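Local coordinates for protein O-methyltransferase (Coxiella burnetii, PDB 3TR6) that probably transfers a methyl group from S-adenosylmethionine to an oxygen atom of its substrate, at residues A[156-161]-A[204-209]. Sequence-based numbering, arbitrary orientation.
Sequences YYEESL and DERVDM
Arg206 lies between two acids, Glu158 on helix 153-163 and Asp204 just after helix 189-203, and this salt-bridge network ties helix 153-163 to the turn leading into strand 207-212, an edge strand within this chain of the Rossmann-like methyltransferase sheet. A guanidinium offers N-H groups around its rim and a flat, poorly hydrated face on which hydrocarbon can pack, and both are used here. Glu158 meets the rim end-on: its OE2 accepts from Arg206 NH1 at 2.7 Å and from Arg206 NH2 at 2.8 Å, with carboxylate and guanidinium only 18° from coplanar although the two chains cross at about a right angle. Arg206 grips Asp204 side-on, Arg206 NE to Asp204 OD1 at 2.9 Å and NH2 to OD2. The bend of Arg206 at chi3 (-70°) brings NE back toward this acid, whose OD1 also accepts the backbone N of Arg206, closing an Asx turn. Over the centre of the guanidinium sits Leu161 CD1, 3.4 Å from Arg206 CZ, while Leu161 CD2 packs against Val207 CG1.

Tyr157 extends with CG anti to the backbone N (chi1 175°), and its hydroxyl meets Asp204 tip to tip. Phe197 packs edge-to-face with this ring, and Lys200 forms a salt bridge with Glu158 OE1, so helix 189-203 joins the same cluster. Elsewhere on helix 153-163, Tyr156 touches S-adenosylhomocysteine; Arg25 of the second subunit hydrogen-bonds to the carbonyl oxygens of Asp204 and Val207. Asp204 OD2 has two donors: Arg206 NH2 from above the carboxylate plane, and Tyr157 OH on the anti side at 2.8 Å.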
# COMPACT_ATOMS: atom_id res chain seq x y z
N TYR A 156 -11.24 13.19 13.88
CA TYR A 156 -11.54 11.84 13.39
C TYR A 156 -10.36 10.89 13.55
O TYR A 156 -10.54 9.71 13.85
CB TYR A 156 -11.95 11.89 11.92
CG TYR A 156 -13.19 12.70 11.64
CD1 TYR A 156 -14.19 12.84 12.60
CD2 TYR A 156 -13.36 13.33 10.41
CE1 TYR A 156 -15.32 13.59 12.33
CE2 TYR A 156 -14.49 14.08 10.15
CZ TYR A 156 -15.46 14.20 11.11
OH TYR A 156 -16.59 14.95 10.83
N TYR A 157 -9.15 11.40 13.33
CA TYR A 157 -7.94 10.61 13.47
C TYR A 157 -7.78 10.19 14.92
O TYR A 157 -7.58 9.01 15.23
CB TYR A 157 -6.73 11.43 13.01
CG TYR A 157 -5.39 10.76 13.22
CD1 TYR A 157 -4.89 9.85 12.30
CD2 TYR A 157 -4.61 11.05 14.33
CE1 TYR A 157 -3.66 9.24 12.48
CE2 TYR A 157 -3.38 10.45 14.53
CZ TYR A 157 -2.91 9.54 13.60
OH TYR A 157 -1.68 8.94 13.78
N GLU A 158 -7.87 11.18 15.81
CA GLU A 158 -7.72 10.96 17.24
C GLU A 158 -8.74 9.95 17.76
O GLU A 158 -8.42 9.08 18.57
CB GLU A 158 -7.85 12.28 17.99
CG GLU A 158 -6.81 12.48 19.06
CD GLU A 158 -5.40 12.35 18.53
OE1 GLU A 158 -5.11 12.95 17.47
OE2 GLU A 158 -4.59 11.65 19.16
N GLU A 159 -9.97 10.07 17.28
CA GLU A 159 -11.04 9.16 17.66
C GLU A 159 -10.82 7.77 17.07
O GLU A 159 -11.11 6.76 17.70
CB GLU A 159 -12.39 9.71 17.22
CG GLU A 159 -12.79 11.00 17.92
CD GLU A 159 -13.17 10.78 19.37
OE1 GLU A 159 -14.36 10.51 19.64
OE2 GLU A 159 -12.28 10.89 20.24
N SER A 160 -10.29 7.73 15.85
CA SER A 160 -10.06 6.47 15.16
C SER A 160 -8.97 5.65 15.84
O SER A 160 -8.98 4.42 15.78
CB SER A 160 -9.71 6.71 13.69
OG SER A 160 -10.85 7.15 12.97
N LEU A 161 -8.02 6.32 16.47
CA LEU A 161 -6.99 5.62 17.23
C LEU A 161 -7.60 4.87 18.41
O LEU A 161 -7.28 3.72 18.66
CB LEU A 161 -5.92 6.59 17.73
CG LEU A 161 -4.69 6.76 16.83
CD1 LEU A 161 -3.69 7.69 17.48
CD2 LEU A 161 -4.06 5.41 16.56
N ASP A 204 4.02 11.28 15.03
CA ASP A 204 3.25 10.46 15.97
C ASP A 204 3.89 9.09 16.19
O ASP A 204 4.00 8.28 15.27
CB ASP A 204 1.81 10.32 15.48
CG ASP A 204 0.91 9.64 16.50
OD1 ASP A 204 1.40 9.33 17.60
OD2 ASP A 204 -0.28 9.43 16.20
N GLU A 205 4.31 8.83 17.43
CA GLU A 205 4.99 7.58 17.77
C GLU A 205 4.02 6.48 18.20
O GLU A 205 4.45 5.41 18.63
CB GLU A 205 6.04 7.82 18.84
CG GLU A 205 7.38 8.30 18.29
CD GLU A 205 8.31 8.81 19.37
OE1 GLU A 205 7.86 8.94 20.53
OE2 GLU A 205 9.49 9.08 19.07
N ARG A 206 2.73 6.75 18.09
CA ARG A 206 1.71 5.77 18.41
C ARG A 206 1.41 4.88 17.21
O ARG A 206 0.70 3.87 17.32
CB ARG A 206 0.43 6.47 18.85
CG ARG A 206 0.61 7.38 20.05
CD ARG A 206 -0.65 8.16 20.33
NE ARG A 206 -0.90 9.16 19.30
CZ ARG A 206 -1.92 10.01 19.31
NH1 ARG A 206 -2.80 9.97 20.31
NH2 ARG A 206 -2.07 10.89 18.33
N VAL A 207 1.96 5.25 16.06
CA VAL A 207 1.68 4.56 14.81
C VAL A 207 2.93 4.33 13.97
O VAL A 207 3.95 4.99 14.15
CB VAL A 207 0.68 5.36 13.95
CG1 VAL A 207 -0.64 5.54 14.67
CG2 VAL A 207 1.27 6.72 13.58
N ASP A 208 2.83 3.37 13.05
CA ASP A 208 3.76 3.27 11.94
C ASP A 208 2.99 3.72 10.71
O ASP A 208 1.82 3.38 10.55
CB ASP A 208 4.24 1.82 11.75
CG ASP A 208 5.19 1.38 12.85
OD1 ASP A 208 6.07 2.18 13.24
OD2 ASP A 208 5.05 0.23 13.33
N MSE A 209 3.62 4.52 9.86
CA MSE A 209 2.88 5.12 8.76
C MSE A 209 3.59 5.13 7.41
O MSE A 209 4.76 4.76 7.30
CB MSE A 209 2.41 6.53 9.14
CG MSE A 209 3.53 7.49 9.54
SE MSE A 209 4.40 8.34 8.01
CE MSE A 209 2.93 9.46 7.38